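Local structure of EF0056 (Enterococcus faecalis, 6ORI) at residues A[170-173]-A[179-182]; A[273-278]-A[314-319]; A[39-44]-A[49-54]; A[330-335]-A[379-384]. The protein is of unknown function but, as an enterococcal surface protein with immunoglobulin-like folding, is probably connected with biofilm formation. All blocks are in the same frame, centred on the assembly; numbering follows the deposited sequence. Where two conformers were deposited one is given.

Contact 1: A[170-173]-A[179-182]; sequences YLVS and KIVP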
loop_
_atom_site.group_PDB
_atom_site.type_symbol
_atom_site.label_atom_id
_atom_site.label_comp_id
_atom_site.label_asym_id
_atom_site.label_seq_id
_atom_site.Cartn_x
_atom_site.Cartn_y
_atom_site.Cartn_z
ATOM N N TYR A 170 -3.997 -0.557 9.594
ATOM C CA TYR A 170 -4.356 0.821 9.876
ATOM C C TYR A 170 -4.176 1.128 11.344
ATOM O O TYR A 170 -3.983 0.234 12.153
ATOM C CB TYR A 170 -5.785 1.137 9.406
ATOM C CG TYR A 170 -6.902 0.272 9.957
ATOM C CD1 TYR A 170 -7.103 -1.030 9.488
ATOM C CD2 TYR A 170 -7.808 0.773 10.879
ATOM C CE1 TYR A 170 -8.152 -1.809 9.971
ATOM C CE2 TYR A 170 -8.853 -0.006 11.360
ATOM C CZ TYR A 170 -9.012 -1.291 10.881
ATOM O OH TYR A 170 -10.043 -2.095 11.306
ATOM N N LEU A 171 -4.194 2.411 11.675
ATOM C CA LEU A 171 -3.993 2.876 13.033
ATOM C C LEU A 171 -5.243 3.557 13.547
ATOM O O LEU A 171 -5.796 4.413 12.848
ATOM C CB LEU A 171 -2.834 3.855 13.029
ATOM C CG LEU A 171 -2.401 4.401 14.374
ATOM C CD1 LEU A 171 -1.823 3.288 15.215
ATOM C CD2 LEU A 171 -1.385 5.523 14.174
ATOM N N VAL A 172 -5.681 3.190 14.748
ATOM C CA VAL A 172 -6.820 3.874 15.370
ATOM C C VAL A 172 -6.385 4.515 16.665
ATOM O O VAL A 172 -5.342 4.186 17.222
ATOM C CB VAL A 172 -8.026 2.945 15.627
ATOM C CG1 VAL A 172 -8.500 2.278 14.319
ATOM C CG2 VAL A 172 -7.674 1.914 16.663
ATOM N N SER A 173 -7.211 5.447 17.126
ATOM C CA SER A 173 -6.949 6.217 18.313
ATOM C C SER A 173 -8.115 6.063 19.288
ATOM O O SER A 173 -9.242 6.439 18.981
ATOM C CB SER A 173 -6.796 7.674 17.901
ATOM O OG SER A 173 -6.781 8.500 19.061
ATOM N N LYS A 179 -11.534 6.033 15.857
ATOM C CA LYS A 179 -11.440 6.546 14.510
ATOM C C LYS A 179 -10.034 6.302 13.973
ATOM O O LYS A 179 -9.070 6.069 14.740
ATOM C CB LYS A 179 -11.790 8.034 14.467
ATOM C CG LYS A 179 -13.289 8.301 14.616
ATOM C CD LYS A 179 -13.580 9.799 14.525
ATOM C CE LYS A 179 -15.059 10.082 14.479
ATOM N NZ LYS A 179 -15.672 9.946 15.836
ATOM N N ILE A 180 -9.935 6.319 12.656
ATOM C CA ILE A 180 -8.708 6.009 11.961
ATOM C C ILE A 180 -7.849 7.237 11.761
ATOM O O ILE A 180 -8.342 8.312 11.417
ATOM C CB ILE A 180 -9.055 5.375 10.614
ATOM C CG1 ILE A 180 -9.790 4.057 10.872
ATOM C CG2 ILE A 180 -7.817 5.165 9.764
ATOM C CD1 ILE A 180 -10.287 3.387 9.596
ATOM N N VAL A 181 -6.551 7.088 11.949
ATOM C CA VAL A 181 -5.626 8.176 11.708
ATOM C C VAL A 181 -5.436 8.324 10.203
ATOM O O VAL A 181 -4.973 7.397 9.528
ATOM C CB VAL A 181 -4.305 7.916 12.408
ATOM C CG1 VAL A 181 -3.348 9.060 12.203
ATOM C CG2 VAL A 181 -4.544 7.719 13.901
ATOM N N PRO A 182 -5.847 9.477 9.647
ATOM C CA PRO A 182 -5.898 9.542 8.181
ATOM C C PRO A 182 -4.548 9.503 7.490
ATOM O O PRO A 182 -3.605 10.126 7.937
ATOM C CB PRO A 182 -6.588 10.875 7.914
ATOM C CG PRO A 182 -6.322 11.694 9.137
ATOM C CD PRO A 182 -6.265 10.746 10.283
#

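Contact 2: A[273-278]-A[314-319]; sequences LVPYVS and ENYGMG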
loop_
_atom_site.group_PDB
_atom_site.type_symbol
_atom_site.label_atom_id
_atom_site.label_comp_id
_atom_site.label_asym_id
_atom_site.label_seq_id
_atom_site.Cartn_x
_atom_site.Cartn_y
_atom_site.Cartn_z
ATOM N N LEU A 273 -8.635 -1.808 -18.158
ATOM C CA LEU A 273 -8.982 -0.423 -17.902
ATOM C C LEU A 273 -8.385 0.570 -18.880
ATOM O O LEU A 273 -8.839 1.714 -18.980
ATOM C CB LEU A 273 -8.563 -0.046 -16.486
ATOM C CG LEU A 273 -9.580 -0.366 -15.411
ATOM C CD1 LEU A 273 -8.901 -0.181 -14.046
ATOM C CD2 LEU A 273 -10.817 0.537 -15.549
ATOM N N VAL A 274 -7.360 0.151 -19.614
ATOM C CA VAL A 274 -6.651 1.074 -20.485
ATOM C C VAL A 274 -7.566 1.875 -21.432
ATOM O O VAL A 274 -7.457 3.085 -21.481
ATOM C CB VAL A 274 -5.516 0.355 -21.240
ATOM C CG1 VAL A 274 -4.885 1.286 -22.273
ATOM C CG2 VAL A 274 -4.476 -0.172 -20.243
ATOM N N PRO A 275 -8.503 1.217 -22.147
ATOM C CA PRO A 275 -9.379 2.002 -23.027
ATOM C C PRO A 275 -10.362 2.915 -22.297
ATOM O O PRO A 275 -10.988 3.772 -22.930
ATOM C CB PRO A 275 -10.179 0.940 -23.789
ATOM C CG PRO A 275 -9.544 -0.332 -23.514
ATOM C CD PRO A 275 -8.743 -0.230 -22.260
ATOM N N TYR A 276 -10.499 2.721 -20.993
ATOM C CA TYR A 276 -11.396 3.538 -20.174
ATOM C C TYR A 276 -10.673 4.624 -19.377
ATOM O O TYR A 276 -11.277 5.303 -18.535
ATOM C CB TYR A 276 -12.169 2.647 -19.219
ATOM C CG TYR A 276 -13.077 1.683 -19.932
ATOM C CD1 TYR A 276 -14.231 2.132 -20.551
ATOM C CD2 TYR A 276 -12.756 0.342 -20.028
ATOM C CE1 TYR A 276 -15.069 1.253 -21.215
ATOM C CE2 TYR A 276 -13.593 -0.546 -20.686
ATOM C CZ TYR A 276 -14.740 -0.080 -21.279
ATOM O OH TYR A 276 -15.574 -0.956 -21.944
ATOM N N VAL A 277 -9.384 4.775 -19.632
ATOM C CA VAL A 277 -8.611 5.842 -19.003
ATOM C C VAL A 277 -8.248 6.842 -20.076
ATOM O O VAL A 277 -7.785 6.449 -21.155
ATOM C CB VAL A 277 -7.360 5.286 -18.323
ATOM C CG1 VAL A 277 -6.463 6.419 -17.847
ATOM C CG2 VAL A 277 -7.752 4.423 -17.141
ATOM N N SER A 278 -8.494 8.125 -19.814
ATOM C CA SER A 278 -8.114 9.192 -20.734
ATOM C C SER A 278 -6.856 9.853 -20.172
ATOM O O SER A 278 -5.779 9.250 -20.197
ATOM C CB SER A 278 -9.266 10.184 -20.947
ATOM O OG SER A 278 -9.660 10.831 -19.751
ATOM N N GLU A 314 3.984 -5.433 -25.939
ATOM C CA GLU A 314 4.489 -6.087 -24.726
ATOM C C GLU A 314 4.314 -5.218 -23.472
ATOM O O GLU A 314 4.139 -5.728 -22.374
ATOM C CB GLU A 314 5.958 -6.486 -24.892
ATOM N N ASN A 315 4.325 -3.907 -23.653
ATOM C CA ASN A 315 4.183 -2.973 -22.536
ATOM C C ASN A 315 2.803 -2.365 -22.410
ATOM O O ASN A 315 2.642 -1.331 -21.762
ATOM C CB ASN A 315 5.187 -1.825 -22.672
ATOM C CG ASN A 315 6.602 -2.295 -22.621
ATOM O OD1 ASN A 315 6.907 -3.307 -21.983
ATOM N ND2 ASN A 315 7.485 -1.573 -23.301
ATOM N N TYR A 316 1.793 -3.004 -22.986
ATOM C CA TYR A 316 0.421 -2.509 -22.918
ATOM C C TYR A 316 0.025 -2.150 -21.479
ATOM O O TYR A 316 0.215 -2.931 -20.560
ATOM C CB TYR A 316 -0.542 -3.555 -23.469
ATOM C CG TYR A 316 -1.926 -3.025 -23.670
ATOM C CD1 TYR A 316 -2.250 -2.315 -24.796
ATOM C CD2 TYR A 316 -2.908 -3.236 -22.726
ATOM C CE1 TYR A 316 -3.528 -1.808 -24.997
ATOM C CE2 TYR A 316 -4.187 -2.733 -22.903
ATOM C CZ TYR A 316 -4.495 -2.039 -24.047
ATOM O OH TYR A 316 -5.762 -1.537 -24.249
ATOM N N GLY A 317 -0.496 -0.938 -21.313
ATOM C CA GLY A 317 -0.928 -0.455 -20.008
ATOM C C GLY A 317 0.173 0.076 -19.102
ATOM O O GLY A 317 -0.110 0.481 -17.990
ATOM N N MET A 318 1.413 0.111 -19.581
ATOM C CA MET A 318 2.542 0.624 -18.796
ATOM C C MET A 318 2.968 1.984 -19.297
ATOM O O MET A 318 2.861 2.282 -20.486
ATOM C CB MET A 318 3.753 -0.302 -18.905
ATOM C CG MET A 318 3.529 -1.704 -18.363
ATOM S SD MET A 318 4.841 -2.901 -18.815
ATOM C CE MET A 318 6.279 -2.078 -18.136
ATOM N N GLY A 319 3.512 2.786 -18.397
ATOM C CA GLY A 319 4.156 4.010 -18.788
ATOM C C GLY A 319 5.249 4.348 -17.800
ATOM O O GLY A 319 5.401 3.709 -16.756
#

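Contact 3: A[39-44]-A[49-54]; sequences KAITGD and NTIDFE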
loop_
_atom_site.group_PDB
_atom_site.type_symbol
_atom_site.label_atom_id
_atom_site.label_comp_id
_atom_site.label_asym_id
_atom_site.label_seq_id
_atom_site.Cartn_x
_atom_site.Cartn_y
_atom_site.Cartn_z
ATOM N N LYS A 39 5.341 -12.337 3.093
ATOM C CA LYS A 39 5.972 -13.096 2.026
ATOM C C LYS A 39 4.916 -13.586 1.034
ATOM O O LYS A 39 3.739 -13.761 1.372
ATOM C CB LYS A 39 6.702 -14.298 2.609
ATOM C CG LYS A 39 7.924 -13.951 3.423
ATOM C CD LYS A 39 8.996 -13.301 2.570
ATOM C CE LYS A 39 10.252 -13.103 3.371
ATOM N NZ LYS A 39 10.900 -11.807 3.040
ATOM N N ALA A 40 5.331 -13.823 -0.203
ATOM C CA ALA A 40 4.440 -14.419 -1.197
ATOM C C ALA A 40 4.020 -15.842 -0.828
ATOM O O ALA A 40 4.816 -16.591 -0.244
ATOM C CB ALA A 40 5.125 -14.426 -2.546
ATOM N N ILE A 41 2.774 -16.187 -1.144
ATOM C CA ILE A 41 2.218 -17.518 -0.861
ATOM C C ILE A 41 2.474 -18.374 -2.090
ATOM O O ILE A 41 1.586 -18.589 -2.919
ATOM C CB ILE A 41 0.712 -17.479 -0.509
ATOM C CG1 ILE A 41 0.422 -16.397 0.544
ATOM C CG2 ILE A 41 0.276 -18.827 0.017
ATOM C CD1 ILE A 41 -1.089 -16.203 0.861
ATOM N N THR A 42 3.707 -18.829 -2.194
ATOM C CA THR A 42 4.179 -19.542 -3.363
ATOM C C THR A 42 5.037 -20.718 -2.949
ATOM O O THR A 42 5.607 -20.758 -1.849
ATOM C CB THR A 42 5.032 -18.608 -4.251
ATOM O OG1 THR A 42 6.114 -18.079 -3.474
ATOM C CG2 THR A 42 4.198 -17.457 -4.792
ATOM N N GLY A 43 5.123 -21.683 -3.855
ATOM C CA GLY A 43 6.010 -22.810 -3.690
ATOM C C GLY A 43 5.718 -23.599 -2.436
ATOM O O GLY A 43 4.587 -23.997 -2.184
ATOM N N ASP A 44 6.769 -23.808 -1.667
ATOM C CA ASP A 44 6.704 -24.675 -0.513
ATOM C C ASP A 44 5.837 -24.095 0.604
ATOM O O ASP A 44 5.445 -24.820 1.483
ATOM C CB ASP A 44 8.101 -24.954 0.016
ATOM C CG ASP A 44 8.953 -25.758 -0.959
ATOM O OD1 ASP A 44 8.398 -26.329 -1.928
ATOM O OD2 ASP A 44 10.182 -25.823 -0.721
ATOM N N ASN A 49 1.590 -24.191 6.950
ATOM C CA ASN A 49 0.432 -23.494 7.500
ATOM C C ASN A 49 0.766 -22.119 8.044
ATOM O O ASN A 49 0.090 -21.620 8.951
ATOM C CB ASN A 49 -0.252 -24.309 8.598
ATOM C CG ASN A 49 0.565 -24.393 9.854
ATOM O OD1 ASN A 49 1.795 -24.482 9.828
ATOM N ND2 ASN A 49 -0.116 -24.356 10.972
ATOM N N THR A 50 1.806 -21.502 7.510
ATOM C CA THR A 50 2.226 -20.187 7.990
ATOM C C THR A 50 2.474 -19.179 6.871
ATOM O O THR A 50 2.908 -19.515 5.773
ATOM C CB THR A 50 3.504 -20.288 8.865
ATOM O OG1 THR A 50 4.542 -20.961 8.139
ATOM C CG2 THR A 50 3.208 -21.015 10.154
ATOM N N ILE A 51 2.211 -17.920 7.195
ATOM C CA ILE A 51 2.665 -16.805 6.360
ATOM C C ILE A 51 3.564 -15.916 7.209
ATOM O O ILE A 51 3.130 -15.407 8.246
ATOM C CB ILE A 51 1.485 -15.994 5.802
ATOM C CG1 ILE A 51 0.648 -16.846 4.849
ATOM C CG2 ILE A 51 1.971 -14.694 5.118
ATOM C CD1 ILE A 51 -0.636 -16.183 4.399
ATOM N N ASP A 52 4.802 -15.719 6.770
ATOM C CA ASP A 52 5.736 -14.844 7.448
ATOM C C ASP A 52 5.486 -13.404 7.011
ATOM O O ASP A 52 5.116 -13.160 5.845
ATOM C CB ASP A 52 7.190 -15.217 7.112
ATOM C CG ASP A 52 7.637 -16.540 7.722
ATOM O OD1 ASP A 52 6.899 -17.162 8.521
ATOM O OD2 ASP A 52 8.777 -16.933 7.399
ATOM N N PHE A 53 5.752 -12.451 7.904
ATOM C CA PHE A 53 5.557 -11.032 7.582
ATOM C C PHE A 53 6.410 -10.156 8.476
ATOM O O PHE A 53 6.914 -10.613 9.496
ATOM C CB PHE A 53 4.069 -10.597 7.666
ATOM C CG PHE A 53 3.500 -10.566 9.081
ATOM C CD1 PHE A 53 3.558 -9.429 9.869
ATOM C CD2 PHE A 53 2.909 -11.699 9.606
ATOM C CE1 PHE A 53 3.024 -9.435 11.148
ATOM C CE2 PHE A 53 2.356 -11.701 10.872
ATOM C CZ PHE A 53 2.425 -10.583 11.648
ATOM N N GLU A 54 6.524 -8.889 8.101
ATOM C CA GLU A 54 7.067 -7.845 8.956
ATOM C C GLU A 54 6.094 -6.680 8.937
ATOM O O GLU A 54 5.287 -6.525 7.993
ATOM C CB GLU A 54 8.420 -7.335 8.456
ATOM C CG GLU A 54 9.467 -8.405 8.380
ATOM C CD GLU A 54 10.839 -7.886 7.987
ATOM O OE1 GLU A 54 10.952 -6.958 7.144
ATOM O OE2 GLU A 54 11.814 -8.432 8.512
#

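Contact 4: A[330-335]-A[379-384]; sequences IDFANA and SWLSDT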
loop_
_atom_site.group_PDB
_atom_site.type_symbol
_atom_site.label_atom_id
_atom_site.label_comp_id
_atom_site.label_asym_id
_atom_site.label_seq_id
_atom_site.Cartn_x
_atom_site.Cartn_y
_atom_site.Cartn_z
ATOM N N ILE A 330 8.942 14.365 -8.225
ATOM C CA ILE A 330 8.733 13.561 -7.018
ATOM C C ILE A 330 9.372 14.277 -5.839
ATOM O O ILE A 330 10.510 14.705 -5.936
ATOM C CB ILE A 330 9.374 12.167 -7.162
ATOM C CG1 ILE A 330 8.708 11.364 -8.286
ATOM C CG2 ILE A 330 9.366 11.393 -5.829
ATOM C CD1 ILE A 330 9.427 10.034 -8.635
ATOM N N ASP A 331 8.639 14.384 -4.730
ATOM C CA ASP A 331 9.221 14.897 -3.500
ATOM C C ASP A 331 9.854 13.688 -2.802
ATOM O O ASP A 331 9.167 12.842 -2.228
ATOM C CB ASP A 331 8.185 15.599 -2.624
ATOM C CG ASP A 331 8.821 16.313 -1.445
ATOM O OD1 ASP A 331 9.862 15.854 -0.946
ATOM O OD2 ASP A 331 8.278 17.349 -1.009
ATOM N N PHE A 332 11.170 13.597 -2.887
ATOM C CA PHE A 332 11.902 12.480 -2.305
ATOM C C PHE A 332 12.133 12.635 -0.810
ATOM O O PHE A 332 12.768 11.771 -0.203
ATOM C CB PHE A 332 13.253 12.315 -2.992
ATOM C CG PHE A 332 13.190 11.609 -4.322
ATOM C CD1 PHE A 332 13.296 10.234 -4.405
ATOM C CD2 PHE A 332 13.041 12.336 -5.495
ATOM C CE1 PHE A 332 13.259 9.592 -5.625
ATOM C CE2 PHE A 332 12.992 11.679 -6.708
ATOM C CZ PHE A 332 13.091 10.306 -6.751
ATOM N N ALA A 333 11.630 13.718 -0.218
ATOM C CA ALA A 333 11.910 14.006 1.199
ATOM C C ALA A 333 13.417 13.918 1.410
ATOM O O ALA A 333 13.882 13.185 2.286
ATOM C CB ALA A 333 11.144 13.034 2.106
ATOM N N ASN A 334 14.186 14.648 0.592
ATOM C CA ASN A 334 15.624 14.486 0.547
ATOM C C ASN A 334 16.255 14.684 1.917
ATOM O O ASN A 334 15.944 15.654 2.625
ATOM C CB ASN A 334 16.294 15.447 -0.458
ATOM C CG ASN A 334 16.069 15.060 -1.935
ATOM O OD1 ASN A 334 16.052 13.884 -2.336
ATOM N ND2 ASN A 334 15.940 16.086 -2.768
ATOM N N ALA A 335 17.114 13.735 2.274
ATOM C CA ALA A 335 17.891 13.737 3.520
ATOM C C ALA A 335 17.046 13.505 4.769
ATOM O O ALA A 335 17.552 13.624 5.885
ATOM C CB ALA A 335 18.706 15.013 3.633
ATOM N N SER A 379 3.451 -0.144 -9.516
ATOM C CA SER A 379 4.285 1.043 -9.625
ATOM C C SER A 379 5.662 0.718 -9.089
ATOM O O SER A 379 5.801 -0.080 -8.163
ATOM C CB SER A 379 3.691 2.209 -8.857
ATOM O OG SER A 379 2.395 2.505 -9.317
ATOM N N TRP A 380 6.691 1.340 -9.653
ATOM C CA TRP A 380 8.047 1.107 -9.184
ATOM C C TRP A 380 8.947 2.212 -9.681
ATOM O O TRP A 380 8.595 2.922 -10.635
ATOM C CB TRP A 380 8.585 -0.271 -9.625
ATOM C CG TRP A 380 8.761 -0.465 -11.125
ATOM C CD1 TRP A 380 9.931 -0.396 -11.843
ATOM C CD2 TRP A 380 7.731 -0.781 -12.076
ATOM N NE1 TRP A 380 9.683 -0.638 -13.180
ATOM C CE2 TRP A 380 8.346 -0.871 -13.349
ATOM C CE3 TRP A 380 6.349 -0.975 -11.982
ATOM C CZ2 TRP A 380 7.622 -1.157 -14.501
ATOM C CZ3 TRP A 380 5.639 -1.243 -13.127
ATOM C CH2 TRP A 380 6.277 -1.327 -14.368
ATOM N N LEU A 381 10.112 2.367 -9.061
ATOM C CA LEU A 381 11.154 3.226 -9.619
ATOM C C LEU A 381 12.171 2.362 -10.322
ATOM O O LEU A 381 12.453 1.241 -9.874
ATOM C CB LEU A 381 11.832 4.045 -8.513
ATOM C CG LEU A 381 10.915 4.935 -7.667
ATOM C CD1 LEU A 381 11.746 5.791 -6.740
ATOM C CD2 LEU A 381 10.005 5.810 -8.489
ATOM N N SER A 382 12.743 2.882 -11.402
ATOM C CA SER A 382 13.811 2.187 -12.111
ATOM C C SER A 382 14.931 3.155 -12.375
ATOM O O SER A 382 14.735 4.388 -12.357
ATOM C CB SER A 382 13.320 1.565 -13.407
ATOM O OG SER A 382 12.827 2.567 -14.266
ATOM N N ASP A 383 16.116 2.615 -12.588
ATOM C CA ASP A 383 17.225 3.436 -13.063
ATOM C C ASP A 383 17.082 3.701 -14.565
ATOM O O ASP A 383 16.110 3.293 -15.214
ATOM C CB ASP A 383 18.579 2.824 -12.656
ATOM C CG ASP A 383 18.899 1.507 -13.339
ATOM O OD1 ASP A 383 18.333 1.178 -14.387
ATOM O OD2 ASP A 383 19.755 0.783 -12.774
ATOM N N THR A 384 18.069 4.374 -15.126
ATOM C CA THR A 384 18.005 4.757 -16.513
ATOM C C THR A 384 18.011 3.560 -17.448
ATOM O O THR A 384 17.549 3.663 -18.581
ATOM C CB THR A 384 19.144 5.723 -16.777
ATOM O OG1 THR A 384 18.966 6.329 -18.047
ATOM C CG2 THR A 384 20.519 5.061 -16.658
#

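Contact 1: A[170-173]-A[179-182]
The Y170 ring is met obliquely by the side chain of I180, along the CD2 and CE2 side of the ring. Y170 CD2 lies 3.8 Å from I180 CD1, and I180 CG1 is about as near. The two side chains cross at about a right angle. The ring reaches I180 because Y170 CG stands between the backbone N and the carbonyl carbon (chi1 57°). R168 makes a cation-pi contact with the same ring, and the phenol OH is hydrogen-bonded to E21 OE1. I180 CG1 also faces V172 CG1, at 4.1 Å. This fits the V172-I180 pairing, an antiparallel non-hydrogen-bonded pair with both side chains on one face of the sheet. L171 and V181 lie side by side, pointing the same way, with L171 CD2 3.9 Å from V181 CG2.

Strands 166-173 and 179-181 form a beta hairpin. Its firm backbone bond runs from V181 N to L171 O, 2.9 Å long and nearly straight at 171°. L171 O also receives a CA-H contact from I180 CA at 3.4 Å. The bond from S173 N to K179 O is longer, 3.1 Å, and bent. The short segments of the two strands stand at 124°, far from a true antiparallel course. S173 OG turns to D176 OD2, within the loop of the hairpin, and to N67 ND2. The polar part of the contact thus rests mainly on the straight bond to L171 O, and buried apolar side chains pack beside it where the strands are strongly turned against each other.

Contact 2: A[273-278]-A[314-319]
V274 packs against Y316 and G317 through both of its methyl groups. V274 CG2 touches the ring at Y316 CE2, 3.7 Å away, and approaches it obliquely. V274 CG2 also sits 3.6 Å from G317 CA. V274 CG1 takes the outer end of the tyrosine and lies 3.6 Å from Y316 OH. The two side chains come from opposite directions. P275 adds a lighter contact, with its CD 3.8 Å from Y316 OH. Y316 reaches this far because its CG is anti to the backbone N (chi1 -169°), which sends the ring out toward the valine.

The next shell is backbone. Residues 315-318 form a type II beta turn, closed by M318 N to N315 O at 2.9 Å. G317 occupies its third position with a positive phi of 81°, which favours glycine, and its CA lies against the V274 methyl. On the other side, V274 lies in a 3-10 segment that starts before it, in which Y276 N bonds to L273 O at 2.8 Å. I269 and I307 also touch the V274 side chain, and the G317 backbone is bonded to I269 and E308. R309 NH2 bonds to V277 O.

Strand 277-284, which follows the 3-10 segment, belongs to a five-stranded sheet. Strand 318-322, which follows the turn, is at the edge of a four-stranded one. Apolar packing between the entries to strands of two antiparallel sheets is consistent with an immunoglobulin-like beta sandwich.

Contact 3: A[39-44]-A[49-54]
K39 N donates to D52 O, at 2.9 Å and almost straight (170°). The donor is tilted 22° from the plane of the carbonyl. Beside this bond the aliphatic start of the lysine lies against the aspartate, with K39 CG 4.0 Å from D52 CB. CG gets there by standing beside its own backbone N (chi1 -69°), while the rest of the chain bends away at chi2. K39 NZ is 6.4 Å from E54 OE1, so their opposite charges are near but not in contact. E54 OE1 is instead hydrogen-bonded to Y56 OH.

Strands 31-38 and 50-59 follow one another in the chain and pair antiparallel, forming a beta hairpin. Residues 39-44 lie in its connection, where the first strand has just ended. The backbone bonding between E54 and N37 carries the pairing on into the strands. The K39 bond extends it one step into the connection.

Beyond K39 the chain bends at I41, the centre of an inverse gamma turn. The bond of that turn, T42 N to A40 O, is weak at 3.2 Å. I41 and I51 cross obliquely and meet methyl to methyl, with I41 CD1 3.6 Å from I51 CD1. Both are buried. Helix 148-155 covers them, F152 touching I41 and L148 touching I51. I41 also makes a backbone bond with L191; further along, G43 N is hydrogen-bonded to D193 OD2.

Contact 4: A[330-335]-A[379-384]
L381 reaches from strand 375-382 toward I330 and F332, in the loop before strand 340-348. Its CB points toward that loop. Strand 375-382 and strand 340-348, which follows the loop, belong to different antiparallel sheets, as in the interior of an immunoglobulin-like beta sandwich. From CB the leucine CG stands beside the backbone N, anti to the carbonyl carbon (chi1 -57°). The branches then part. L381 CD1 continues the chain in extended form and meets F332 CE1 at 4.2 Å, approaching the ring obliquely. L381 CD2 turns to the isoleucine and lies 4.3 Å from I330 CD1. These distances make the packing light, yet all three side chains are buried.

I330 and F332 also pack on each other. I330 CG2 sits on one face of the phenylalanine ring, 3.7 Å above its plane and offset toward the rim. I330 thus uses one methyl for the ring and another for the leucine. Y254 stacks on the F332 ring, and I340 touches both I330 and F332. L246 touches L381, so strand 239-248 also contributes to the apolar surroundings.

The loop backbone has its own bonds. F332 O is hydrogen-bonded to K248 NZ. N334 OD1 accepts from Y254 N, which ties the loop to the residue whose ring covers F332. D331 makes an Asx turn round the phenylalanine: its OD1 accepts from A333 N at 2.9 Å, with the donor nearly in line with the carboxylate C-O bond and an angle of 154° at the hydrogen.

Contacts 1 and 3 reach the same large sheet, with centres 27 Å apart. Contacts 2 and 4 belong to the later half of the chain and share the four-stranded sheet. They touch directly, with M318 CE 3.8 Å from W380 CH2. Contacts 1 and 2 lie on opposite sides of the chain's centre, 34 Å apart between centres. Contact 4 stays clear of the first half: its nearest atoms are about 16 Å from contact 1 and about 15 Å from contact 3. The calcium ion is bound by S162 from the first half and by G372, D374, L400 and D402 from the second, and so bridges them. D374 directly precedes strand 375-382 of contact 4.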